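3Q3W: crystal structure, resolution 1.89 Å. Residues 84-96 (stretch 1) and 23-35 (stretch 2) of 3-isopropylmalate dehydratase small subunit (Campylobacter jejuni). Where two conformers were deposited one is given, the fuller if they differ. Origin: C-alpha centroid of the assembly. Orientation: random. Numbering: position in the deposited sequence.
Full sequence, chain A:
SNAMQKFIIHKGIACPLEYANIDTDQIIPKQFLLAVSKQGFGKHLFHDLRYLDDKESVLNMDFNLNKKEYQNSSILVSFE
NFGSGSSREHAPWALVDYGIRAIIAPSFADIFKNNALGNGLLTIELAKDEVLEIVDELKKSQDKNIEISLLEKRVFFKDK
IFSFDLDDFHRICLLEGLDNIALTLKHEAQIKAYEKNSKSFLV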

# COMPACT_ATOMS: atom_id res chain seq x y z
N SER A 84 9.74 -4.31 -5.15
CA SER A 84 11.01 -4.74 -5.75
C SER A 84 12.05 -3.62 -5.83
O SER A 84 11.76 -2.51 -6.30
CB SER A 84 10.79 -5.35 -7.14
OG SER A 84 12.01 -5.76 -7.71
N GLY A 85 13.26 -3.94 -5.38
CA GLY A 85 14.42 -3.07 -5.52
C GLY A 85 15.28 -3.02 -4.27
O GLY A 85 15.00 -3.70 -3.28
N SER A 86 16.34 -2.22 -4.33
CA SER A 86 17.17 -2.01 -3.16
C SER A 86 16.50 -1.06 -2.16
O SER A 86 15.50 -0.40 -2.48
CB SER A 86 18.56 -1.49 -3.56
OG SER A 86 18.44 -0.46 -4.49
N SER A 87 17.04 -1.02 -0.94
CA SER A 87 16.50 -0.18 0.12
C SER A 87 16.15 1.20 -0.45
O SER A 87 16.95 1.79 -1.17
CB SER A 87 17.49 -0.04 1.27
OG SER A 87 16.82 0.46 2.43
N ARG A 88 14.92 1.64 -0.20
CA ARG A 88 14.49 2.99 -0.50
C ARG A 88 13.48 3.32 0.57
O ARG A 88 12.29 3.00 0.46
CB ARG A 88 13.85 3.09 -1.90
CG ARG A 88 13.66 4.52 -2.32
CD ARG A 88 13.36 4.68 -3.75
NE ARG A 88 14.50 4.39 -4.62
CZ ARG A 88 14.45 4.53 -5.94
NH1 ARG A 88 13.32 4.98 -6.55
NH2 ARG A 88 15.53 4.22 -6.67
N GLU A 89 13.95 3.95 1.63
CA GLU A 89 13.07 4.32 2.74
C GLU A 89 11.92 5.21 2.28
O GLU A 89 10.82 5.11 2.79
CB GLU A 89 13.84 4.98 3.87
CG GLU A 89 14.43 6.36 3.52
CD GLU A 89 15.76 6.64 4.24
OE1 GLU A 89 16.63 7.28 3.62
OE2 GLU A 89 15.93 6.21 5.40
N HIS A 90 12.17 6.06 1.29
CA HIS A 90 11.15 6.94 0.73
C HIS A 90 9.92 6.21 0.11
O HIS A 90 8.86 6.82 0.02
CB HIS A 90 11.74 7.83 -0.36
CG HIS A 90 12.68 8.87 0.16
ND1 HIS A 90 13.98 8.57 0.50
CD2 HIS A 90 12.54 10.20 0.35
CE1 HIS A 90 14.59 9.67 0.90
NE2 HIS A 90 13.75 10.67 0.80
N ALA A 91 10.08 4.95 -0.32
CA ALA A 91 8.97 4.25 -0.94
C ALA A 91 7.87 4.04 0.09
O ALA A 91 6.77 4.52 -0.09
CB ALA A 91 9.44 2.90 -1.61
N PRO A 92 8.17 3.39 1.24
CA PRO A 92 7.13 3.42 2.31
C PRO A 92 6.66 4.82 2.73
O PRO A 92 5.47 5.04 2.93
CB PRO A 92 7.79 2.71 3.49
CG PRO A 92 8.82 1.88 2.89
CD PRO A 92 9.33 2.61 1.65
N TRP A 93 7.55 5.77 2.85
CA TRP A 93 7.14 7.13 3.17
C TRP A 93 6.11 7.74 2.19
O TRP A 93 5.15 8.38 2.61
CB TRP A 93 8.34 8.03 3.20
CG TRP A 93 9.38 7.68 4.23
CD1 TRP A 93 9.32 6.70 5.19
CD2 TRP A 93 10.63 8.34 4.41
NE1 TRP A 93 10.48 6.73 5.96
CE2 TRP A 93 11.28 7.73 5.50
CE3 TRP A 93 11.26 9.42 3.75
CZ2 TRP A 93 12.56 8.12 5.93
CZ3 TRP A 93 12.54 9.81 4.19
CH2 TRP A 93 13.15 9.17 5.27
N ALA A 94 6.36 7.60 0.89
CA ALA A 94 5.43 8.16 -0.09
C ALA A 94 4.06 7.49 0.03
O ALA A 94 3.02 8.13 -0.03
CB ALA A 94 6.01 7.99 -1.49
N LEU A 95 4.07 6.18 0.22
CA LEU A 95 2.81 5.45 0.39
C LEU A 95 2.06 5.91 1.63
O LEU A 95 0.85 6.21 1.55
CB LEU A 95 3.10 3.92 0.45
CG LEU A 95 3.48 3.30 -0.88
CD1 LEU A 95 4.41 2.07 -0.78
CD2 LEU A 95 2.21 2.97 -1.70
N VAL A 96 2.73 5.97 2.80
CA VAL A 96 2.07 6.42 4.04
C VAL A 96 1.62 7.88 3.98
O VAL A 96 0.52 8.21 4.37
CB VAL A 96 2.96 6.18 5.29
CG1 VAL A 96 2.40 6.86 6.53
CG2 VAL A 96 3.14 4.62 5.53
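Stretch 2 (23-35) DTDQIIPKQFLLA

At the apolar centre of the contact, Ala91 leaves room for two neighbours on stretch 2: Ala91 CB lies 3.7 Å from Ile27 CG2 and 4.3 Å from Ile28 CG2, and Ala91 CA is 5.7 Å from Ile27 CA. The arrangement illustrates a common principle: a small-residue helical surface receives branched aliphatic side chains, while directional polar contacts lie at the margin. One turn further along the helix, Leu95 CD1 approaches Ile27 CG2 at 3.8 Å and Ala94 CB meets Ile28 CD1 at 3.9 Å. The CA-to-CB bonds of Ile27 and Ile28 both point toward stretch 1, and Ile28 (phi/psi -161/117°) is the first residue after the 24-27 helix to leave helical geometry.

That short helix runs in the same general direction as the start of the stretch 1 helix, which is helical by His90 and runs on beyond Val96. After Ile28 and Pro29 the chain turns back through a 3-10 segment at 30-32 before opening into loop, and Leu33 comes to lie against His90.

Outward from this centre, His90 combines apolar and polar contact. Leu33 CA sits over its ring face, 3.8 Å from the centroid, a CH-pi arrangement, while at the ring edge His90 NE2 donates to Leu34 O at 2.6 Å. This nearly straight hydrogen bond, 168° at the hydrogen, joins the loop after the 3-10 segment to the helix.

Arg88, in the loop before the helix, reaches across the turn between the two halves of stretch 2. Arg88 NH1 and NH2 donate to Asp25 OD1 at 3.0 and 3.2 Å, forming a salt bridge, and Arg88 NH1 also makes a weak hydrogen bond to Ile28 O at 2.8 Å. Thr24 OG1 and Leu33 CD1 cover opposite faces of the guanidinium. Its environment is not wholly favourable: Arg88 NH2 lies 3.3 Å from Lys30 NZ, a close approach of like charges.

At the outer edge, Ser84 and Asp23 form a single beta bridge, Ser84 CA and Asp23 CA lying 4.5 Å apart. Thr24 N donates to Ser84 O at 3.0 Å, and Asp23 CA touches the same Ser84 O at 3.2 Å. Asp23 also caps its own helix, Asp23 OD1 accepting from Gln26 N at 2.9 Å. At Gly85 the backbone angles, 138/-179°, call for glycine, and an ideal CB would clash with Thr24 OG1 at 2.6 Å. A water completes this margin, linking Thr24 OG1 (2.5 Å from the water O) to Ser86 O (2.6 Å from the water O).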

# COMPACT_ATOMS: atom_id res chain seq x y z
N ASP A 23 8.11 -1.59 -8.66
CA ASP A 23 9.41 -1.31 -8.11
C ASP A 23 9.52 0.08 -7.44
O ASP A 23 8.64 0.93 -7.57
CB ASP A 23 10.48 -1.57 -9.18
CG ASP A 23 10.44 -0.59 -10.31
OD1 ASP A 23 10.18 0.60 -10.04
OD2 ASP A 23 10.71 -0.98 -11.47
N THR A 24 10.63 0.27 -6.75
CA THR A 24 10.82 1.40 -5.87
C THR A 24 10.81 2.67 -6.71
O THR A 24 10.32 3.69 -6.24
CB THR A 24 12.11 1.22 -4.97
OG1 THR A 24 13.22 0.81 -5.78
CG2 THR A 24 11.89 0.16 -3.90
N ASP A 25 11.27 2.61 -7.95
CA ASP A 25 11.18 3.76 -8.85
C ASP A 25 9.77 4.10 -9.34
O ASP A 25 9.48 5.27 -9.64
CB ASP A 25 12.01 3.58 -10.11
CG ASP A 25 13.48 3.60 -9.84
OD1 ASP A 25 14.00 4.67 -9.43
OD2 ASP A 25 14.10 2.54 -10.06
N GLN A 26 8.93 3.10 -9.47
CA GLN A 26 7.53 3.35 -9.76
C GLN A 26 6.87 3.96 -8.55
O GLN A 26 6.04 4.83 -8.69
CB GLN A 26 6.83 2.07 -10.18
CG GLN A 26 7.42 1.47 -11.44
CD GLN A 26 6.61 0.29 -11.90
OE1 GLN A 26 6.94 -0.85 -11.66
NE2 GLN A 26 5.52 0.57 -12.53
N ILE A 27 7.20 3.47 -7.37
CA ILE A 27 6.63 4.02 -6.13
C ILE A 27 7.03 5.50 -5.96
O ILE A 27 6.20 6.35 -5.71
CB ILE A 27 7.01 3.18 -4.87
CG1 ILE A 27 6.42 1.76 -4.98
CG2 ILE A 27 6.41 3.80 -3.57
CD1 ILE A 27 7.01 0.73 -4.01
N ILE A 28 8.32 5.81 -6.13
CA ILE A 28 8.78 7.18 -6.01
C ILE A 28 10.12 7.30 -6.70
O ILE A 28 11.10 6.65 -6.30
CB ILE A 28 8.89 7.67 -4.50
CG1 ILE A 28 9.40 9.12 -4.43
CG2 ILE A 28 9.66 6.67 -3.62
CD1 ILE A 28 9.06 9.88 -3.13
N PRO A 29 10.15 8.13 -7.74
CA PRO A 29 11.33 8.26 -8.56
C PRO A 29 12.48 8.99 -7.82
O PRO A 29 12.26 9.66 -6.81
CB PRO A 29 10.82 9.09 -9.74
CG PRO A 29 9.40 8.92 -9.75
CD PRO A 29 8.98 8.76 -8.37
N LYS A 30 13.67 8.83 -8.37
CA LYS A 30 14.92 9.24 -7.73
C LYS A 30 15.06 10.75 -7.55
O LYS A 30 15.73 11.17 -6.64
CB LYS A 30 16.13 8.75 -8.52
CG LYS A 30 16.30 7.24 -8.60
CD LYS A 30 17.42 6.94 -9.62
CE LYS A 30 17.93 5.48 -9.58
NZ LYS A 30 18.31 5.04 -8.22
N GLN A 31 14.45 11.54 -8.43
CA GLN A 31 14.48 13.01 -8.31
C GLN A 31 13.79 13.62 -7.04
O GLN A 31 14.04 14.77 -6.69
CB GLN A 31 13.91 13.69 -9.58
CG GLN A 31 12.46 13.47 -9.90
CD GLN A 31 12.20 12.31 -10.85
OE1 GLN A 31 12.91 11.32 -10.81
NE2 GLN A 31 11.16 12.40 -11.68
N PHE A 32 13.02 12.81 -6.33
CA PHE A 32 12.31 13.28 -5.12
C PHE A 32 12.86 12.76 -3.80
O PHE A 32 12.21 12.88 -2.77
CB PHE A 32 10.86 12.83 -5.21
CG PHE A 32 10.16 13.32 -6.45
CD1 PHE A 32 10.02 14.66 -6.69
CD2 PHE A 32 9.69 12.44 -7.40
CE1 PHE A 32 9.37 15.13 -7.87
CE2 PHE A 32 9.06 12.90 -8.56
CZ PHE A 32 8.91 14.21 -8.79
N LEU A 33 14.00 12.09 -3.82
CA LEU A 33 14.47 11.38 -2.62
C LEU A 33 15.28 12.28 -1.70
O LEU A 33 16.42 12.00 -1.29
CB LEU A 33 15.23 10.13 -3.01
CG LEU A 33 14.57 9.16 -3.98
CD1 LEU A 33 15.54 7.98 -4.17
CD2 LEU A 33 13.19 8.72 -3.42
N LEU A 34 14.64 13.39 -1.37
CA LEU A 34 15.23 14.40 -0.53
C LEU A 34 15.44 13.81 0.87
O LEU A 34 14.61 13.05 1.39
CB LEU A 34 14.34 15.63 -0.52
CG LEU A 34 14.38 16.48 -1.80
CD1 LEU A 34 13.30 17.50 -1.75
CD2 LEU A 34 15.69 17.18 -1.94
N ALA A 35 16.62 14.11 1.41
CA ALA A 35 17.06 13.52 2.66
C ALA A 35 16.24 14.08 3.80
O ALA A 35 15.99 13.40 4.80
CB ALA A 35 18.56 13.80 2.88
O HOH W 1 15.36 1.11 -4.62